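PDB 6M8V: flavin prenyltransferase UbiX from Methanocaldococcus jannaschii, which probably catalyses metal-independent transfer of a dimethylallyl group from dimethylallyl monophosphate to FMN, making the prenylated flavin cofactor used by UbiD decarboxylases. Local coordinates for residues A16-L19 with L20-K24; N155-D158 with I159-V163. All coordinates share one frame; numbering follows the deposited sequence.

Contact 1 of 2, residues A16-L19 with L20-K24; sequences AKRL and LEVLK
The last turns of helix 13-22, the helix of the beta-alpha-beta unit between strands 2-7 and 28-33, carry a three-residue salt-bridge network in which E21 takes both K17 and R18. Each basic residue has its own carboxylate oxygen. K17 reaches E21 from one turn earlier: NZ lies 3.2 Å from OE1 of E21, on the syn side of that oxygen. The K17 chain runs extended and bends only at its last torsion, which turns the ammonium group back to the acid. R18 uses NE, 2.9 Å from OE2 of E21 on the anti side, with an N-H...O angle of 146°. Both nitrogens come in well off the carboxylate plane, and OE2 in turn lies somewhat off the guanidinium plane. The R18 chain bends at chi2 and chi3, which folds it back towards E21 and brings NE, at the guanidinium edge, to the acid. The guanidinium and carboxylate planes are only 16° from parallel. CG of E21 sits 3.2 Å from the carbonyl O of R18.

This helix packs on the parallel sheet of the flavoprotein fold, and its other face is apolar. CD1 of L19 meets CD1 of L23 at 3.7 Å, one turn on. L19 rests on V80 and V82 of strand 78-84, while L20 and L23 both lie on V29 of strand 28-33. CG of L20 is 3.3 Å from the carbonyl O of A16. V22 places CG1 4.1 Å from CD of R18. Helix 156-171 is met by the R18 guanidinium, by V22 at V164 and by L23 at L168. Along the backbone, V22 N bonds to R18 O, but the next bond, from L23 N to L19 O, is weak.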
ATOM      1  N   ALA A  16      14.516  32.434 -11.729  1.00 28.63           N
ATOM      2  CA  ALA A  16      14.911  32.920 -10.411  1.00 29.97           C
ATOM      3  C   ALA A  16      15.351  34.378 -10.469  1.00 33.73           C
ATOM      4  O   ALA A  16      15.051  35.161  -9.559  1.00 34.01           O
ATOM      5  CB  ALA A  16      16.025  32.045  -9.840  1.00 28.19           C
ATOM      6  N   LYS A  17      16.064  34.759 -11.530  1.00 33.17           N
ATOM      7  CA  LYS A  17      16.496  36.146 -11.672  1.00 37.14           C
ATOM      8  C   LYS A  17      15.294  37.079 -11.769  1.00 35.46           C
ATOM      9  O   LYS A  17      15.219  38.088 -11.060  1.00 33.13           O
ATOM     10  CB  LYS A  17      17.402  36.290 -12.898  1.00 40.36           C
ATOM     11  CG  LYS A  17      17.904  37.719 -13.161  1.00 42.74           C
ATOM     12  CD  LYS A  17      18.710  37.789 -14.456  1.00 37.50           C
ATOM     13  CE  LYS A  17      19.184  39.210 -14.769  1.00 40.98           C
ATOM     14  NZ  LYS A  17      18.058  40.177 -14.928  1.00 38.72           N
ATOM     15  N   ARG A  18      14.328  36.737 -12.627  1.00 33.90           N
ATOM     16  CA  ARG A  18      13.144  37.576 -12.785  1.00 32.90           C
ATOM     17  C   ARG A  18      12.322  37.638 -11.501  1.00 36.86           C
ATOM     18  O   ARG A  18      11.821  38.706 -11.131  1.00 41.11           O
ATOM     19  CB  ARG A  18      12.290  37.066 -13.944  1.00 32.74           C
ATOM     20  CG  ARG A  18      11.035  37.893 -14.213  1.00 33.60           C
ATOM     21  CD  ARG A  18      11.368  39.341 -14.596  1.00 52.26           C
ATOM     22  NE  ARG A  18      12.530  39.433 -15.478  1.00 54.33           N
ATOM     23  CZ  ARG A  18      12.510  39.147 -16.777  1.00 58.98           C
ATOM     24  NH1 ARG A  18      11.386  38.747 -17.360  1.00 53.35           N
ATOM     25  NH2 ARG A  18      13.619  39.259 -17.498  1.00 62.03           N
ATOM     26  N   LEU A  19      12.161  36.502 -10.813  1.00 34.19           N
ATOM     27  CA  LEU A  19      11.422  36.511  -9.553  1.00 33.32           C
ATOM     28  C   LEU A  19      12.091  37.417  -8.524  1.00 35.47           C
ATOM     29  O   LEU A  19      11.411  38.137  -7.783  1.00 34.85           O
ATOM     30  CB  LEU A  19      11.290  35.088  -9.003  1.00 30.24           C
ATOM     31  CG  LEU A  19      10.695  34.961  -7.593  1.00 34.23           C
ATOM     32  CD1 LEU A  19       9.238  35.410  -7.567  1.00 30.61           C
ATOM     33  CD2 LEU A  19      10.827  33.530  -7.051  1.00 33.76           C
ATOM     34  N   LEU A  20      13.425  37.394  -8.466  1.00 32.07           N
ATOM     35  CA  LEU A  20      14.139  38.198  -7.479  1.00 32.75           C
ATOM     36  C   LEU A  20      13.954  39.690  -7.725  1.00 43.69           C
ATOM     37  O   LEU A  20      13.886  40.475  -6.772  1.00 34.86           O
ATOM     38  CB  LEU A  20      15.626  37.850  -7.488  1.00 35.71           C
ATOM     39  CG  LEU A  20      16.066  36.595  -6.740  1.00 34.93           C
ATOM     40  CD1 LEU A  20      17.462  36.216  -7.178  1.00 36.74           C
ATOM     41  CD2 LEU A  20      16.023  36.821  -5.245  1.00 31.67           C
ATOM     42  N   GLU A  21      13.879  40.108  -8.992  1.00 34.64           N
ATOM     43  CA  GLU A  21      13.754  41.539  -9.243  1.00 39.51           C
ATOM     44  C   GLU A  21      12.322  42.034  -9.080  1.00 38.67           C
ATOM     45  O   GLU A  21      12.117  43.155  -8.601  1.00 39.16           O
ATOM     46  CB  GLU A  21      14.306  41.907 -10.626  1.00 38.21           C
ATOM     47  CG  GLU A  21      13.873  41.040 -11.788  1.00 41.75           C
ATOM     48  CD  GLU A  21      14.824  41.174 -12.969  1.00 50.75           C
ATOM     49  OE1 GLU A  21      16.046  41.301 -12.733  1.00 51.29           O
ATOM     50  OE2 GLU A  21      14.355  41.168 -14.129  1.00 52.90           O
ATOM     51  N   VAL A  22      11.316  41.227  -9.431  1.00 40.54           N
ATOM     52  CA  VAL A  22       9.945  41.638  -9.140  1.00 42.36           C
ATOM     53  C   VAL A  22       9.626  41.585  -7.650  1.00 46.76           C
ATOM     54  O   VAL A  22       8.633  42.178  -7.221  1.00 54.12           O
ATOM     55  CB  VAL A  22       8.914  40.800  -9.925  1.00 36.69           C
ATOM     56  CG1 VAL A  22       9.225  40.827 -11.418  1.00 35.93           C
ATOM     57  CG2 VAL A  22       8.862  39.373  -9.397  1.00 43.66           C
ATOM     58  N   LEU A  23      10.443  40.902  -6.848  1.00 45.12           N
ATOM     59  CA  LEU A  23      10.265  40.842  -5.401  1.00 43.65           C
ATOM     60  C   LEU A  23      11.069  41.896  -4.656  1.00 45.21           C
ATOM     61  O   LEU A  23      10.888  42.030  -3.435  1.00 47.40           O
ATOM     62  CB  LEU A  23      10.656  39.456  -4.874  1.00 39.58           C
ATOM     63  CG  LEU A  23       9.631  38.323  -5.008  1.00 43.30           C
ATOM     64  CD1 LEU A  23      10.198  37.057  -4.412  1.00 31.86           C
ATOM     65  CD2 LEU A  23       8.352  38.725  -4.307  1.00 48.19           C
ATOM     66  N   LYS A  24      11.927  42.640  -5.373  1.00 53.47           N
ATOM     67  CA  LYS A  24      12.948  43.478  -4.743  1.00 58.88           C
ATOM     68  C   LYS A  24      12.353  44.406  -3.692  1.00 61.07           C
ATOM     69  O   LYS A  24      12.826  44.461  -2.554  1.00 70.30           O
ATOM     70  CB  LYS A  24      13.682  44.316  -5.792  1.00 59.88           C
ATOM     71  CG  LYS A  24      14.861  45.139  -5.238  1.00 69.49           C
ATOM     72  CD  LYS A  24      15.509  44.453  -4.027  1.00 71.34           C
ATOM     73  CE  LYS A  24      16.972  44.731  -3.923  1.00 74.05           C
ATOM     74  NZ  LYS A  24      17.176  46.207  -3.813  1.00 78.79           N
TER

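Contact 2 of 2, residues N155-D158 with I159-V163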
ATOM      1  N   ASN A 155       7.509  37.243 -26.867  1.00 54.04           N
ATOM      2  CA  ASN A 155       8.947  37.071 -26.734  1.00 45.33           C
ATOM      3  C   ASN A 155       9.208  36.170 -25.540  1.00 44.30           C
ATOM      4  O   ASN A 155       8.295  35.824 -24.787  1.00 46.18           O
ATOM      5  CB  ASN A 155       9.652  38.415 -26.559  1.00 39.28           C
ATOM      6  CG  ASN A 155       8.906  39.335 -25.618  1.00 45.79           C
ATOM      7  OD1 ASN A 155       8.694  39.007 -24.452  1.00 46.24           O
ATOM      8  ND2 ASN A 155       8.499  40.497 -26.121  1.00 52.13           N
ATOM      9  N   VAL A 156      10.481  35.805 -25.377  1.00 40.97           N
ATOM     10  CA  VAL A 156      10.896  35.002 -24.231  1.00 40.06           C
ATOM     11  C   VAL A 156      10.488  35.681 -22.930  1.00 40.50           C
ATOM     12  O   VAL A 156      10.021  35.027 -21.990  1.00 35.28           O
ATOM     13  CB  VAL A 156      12.413  34.751 -24.288  1.00 40.27           C
ATOM     14  CG1 VAL A 156      12.897  34.102 -23.001  1.00 38.50           C
ATOM     15  CG2 VAL A 156      12.763  33.899 -25.497  1.00 43.44           C
ATOM     16  N   ASN A 157      10.626  37.007 -22.873  1.00 38.61           N
ATOM     17  CA  ASN A 157      10.340  37.747 -21.647  1.00 42.92           C
ATOM     18  C   ASN A 157       8.891  37.568 -21.203  1.00 44.14           C
ATOM     19  O   ASN A 157       8.612  37.472 -20.002  1.00 50.61           O
ATOM     20  CB  ASN A 157      10.655  39.227 -21.856  1.00 56.37           C
ATOM     21  CG  ASN A 157      11.482  39.812 -20.732  1.00 68.36           C
ATOM     22  OD1 ASN A 157      11.104  39.734 -19.564  1.00 74.07           O
ATOM     23  ND2 ASN A 157      12.622  40.403 -21.080  1.00 68.63           N
ATOM     24  N   ASP A 158       7.952  37.534 -22.156  1.00 41.08           N
ATOM     25  CA  ASP A 158       6.551  37.308 -21.805  1.00 42.66           C
ATOM     26  C   ASP A 158       6.337  35.925 -21.201  1.00 40.19           C
ATOM     27  O   ASP A 158       5.464  35.745 -20.345  1.00 34.55           O
ATOM     28  CB  ASP A 158       5.660  37.461 -23.036  1.00 40.24           C
ATOM     29  CG  ASP A 158       5.515  38.900 -23.488  1.00 42.48           C
ATOM     30  OD1 ASP A 158       5.686  39.821 -22.659  1.00 37.78           O
ATOM     31  OD2 ASP A 158       5.220  39.102 -24.684  1.00 38.60           O
ATOM     32  N   ILE A 159       7.101  34.936 -21.655  1.00 32.81           N
ATOM     33  CA  ILE A 159       6.998  33.602 -21.083  1.00 33.30           C
ATOM     34  C   ILE A 159       7.531  33.598 -19.658  1.00 35.75           C
ATOM     35  O   ILE A 159       6.903  33.040 -18.749  1.00 35.97           O
ATOM     36  CB  ILE A 159       7.734  32.596 -21.983  1.00 38.10           C
ATOM     37  CG1 ILE A 159       7.017  32.494 -23.334  1.00 33.43           C
ATOM     38  CG2 ILE A 159       7.844  31.242 -21.299  1.00 39.55           C
ATOM     39  CD1 ILE A 159       7.579  31.446 -24.248  1.00 38.76           C
ATOM     40  N   ILE A 160       8.677  34.249 -19.431  1.00 34.72           N
ATOM     41  CA  ILE A 160       9.266  34.293 -18.094  1.00 36.25           C
ATOM     42  C   ILE A 160       8.348  35.030 -17.125  1.00 39.29           C
ATOM     43  O   ILE A 160       8.217  34.648 -15.957  1.00 44.85           O
ATOM     44  CB  ILE A 160      10.664  34.937 -18.141  1.00 37.96           C
ATOM     45  CG1 ILE A 160      11.509  34.308 -19.248  1.00 36.53           C
ATOM     46  CG2 ILE A 160      11.359  34.807 -16.792  1.00 40.08           C
ATOM     47  CD1 ILE A 160      11.667  32.813 -19.114  1.00 34.90           C
ATOM     48  N   ASN A 161       7.695  36.096 -17.593  1.00 38.76           N
ATOM     49  CA  ASN A 161       6.840  36.881 -16.709  1.00 37.80           C
ATOM     50  C   ASN A 161       5.543  36.152 -16.378  1.00 31.19           C
ATOM     51  O   ASN A 161       4.964  36.378 -15.309  1.00 30.56           O
ATOM     52  CB  ASN A 161       6.541  38.244 -17.338  1.00 38.78           C
ATOM     53  CG  ASN A 161       7.723  39.191 -17.261  1.00 38.91           C
ATOM     54  OD1 ASN A 161       8.612  39.019 -16.429  1.00 42.53           O
ATOM     55  ND2 ASN A 161       7.736  40.200 -18.126  1.00 37.54           N
ATOM     56  N   PHE A 162       5.061  35.293 -17.277  1.00 30.60           N
ATOM     57  CA  PHE A 162       3.913  34.453 -16.941  1.00 34.82           C
ATOM     58  C   PHE A 162       4.247  33.522 -15.782  1.00 30.89           C
ATOM     59  O   PHE A 162       3.512  33.452 -14.787  1.00 32.51           O
ATOM     60  CB  PHE A 162       3.465  33.644 -18.162  1.00 36.56           C
ATOM     61  CG  PHE A 162       2.353  32.670 -17.865  1.00 37.41           C
ATOM     62  CD1 PHE A 162       1.030  33.053 -17.997  1.00 38.47           C
ATOM     63  CD2 PHE A 162       2.631  31.376 -17.440  1.00 33.89           C
ATOM     64  CE1 PHE A 162       0.007  32.170 -17.717  1.00 39.20           C
ATOM     65  CE2 PHE A 162       1.612  30.489 -17.154  1.00 32.73           C
ATOM     66  CZ  PHE A 162       0.297  30.887 -17.294  1.00 38.59           C
ATOM     67  N   VAL A 163       5.354  32.786 -15.902  1.00 27.78           N
ATOM     68  CA  VAL A 163       5.755  31.845 -14.861  1.00 26.46           C
ATOM     69  C   VAL A 163       5.950  32.568 -13.533  1.00 26.36           C
ATOM     70  O   VAL A 163       5.469  32.120 -12.485  1.00 29.65           O
ATOM     71  CB  VAL A 163       7.028  31.093 -15.285  1.00 30.19           C
ATOM     72  CG1 VAL A 163       7.534  30.210 -14.145  1.00 25.11           C
ATOM     73  CG2 VAL A 163       6.763  30.261 -16.544  1.00 31.74           C
TER
HETATM   74  O   HOH W   1       9.942  42.078 -18.145  1.00 54.62           O
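I160, N161 and F162 donate their backbone N-H groups to the carbonyl oxygens of V156, N157 and D158, the regular i to i+4 bonds of a helix start. N155 is the N-cap of helix 156-171. Its OD1 accepts from D158 N at 2.8 Å, nearly along the C=O axis. The D158 carboxylate points back to the chain before the cap, where OD2 accepts from K154 N.

N157 and N161 sit one turn apart, with their amide planes 48° apart. OD1 of N157 and ND2 of N161 are 3.7 Å from each other, and a water joins them: it donates to OD1 of N157 at 3.0 Å and accepts from ND2 of N161 at 2.9 Å. OD1 of N161 takes NH1 of R18 on helix 13-22. A leucine in place of N161 would probably leave the arginine without this acceptor and the water without this amide donor.

V156 and I160 run alongside each other, CG1 to CG1 at 4.0 Å. I160 packs on F149 of a neighbouring subunit and also against helix 13-22; I159 meets I159 of that subunit.

Contacts 1 and 2 lie on two neighbouring helices, their centres about 13 Å apart, and R18 joins them. Its NH1 is 2.9 Å from OD1 of N161, and its CB packs 3.8 Å from CG2 of I160. The same arginine is thus shared between the acid of contact 1 and the amide of contact 2. Contact 2 is the nearer to the active site. The side chain of F162 is about 4 Å from a bound phosphate ion and about 3 Å from the side chain of Y150, predicted to bind dimethylallyl phosphate. A bound FMN is about 8 Å from the side chain of F162 and about 11 Å from the side chain of A16.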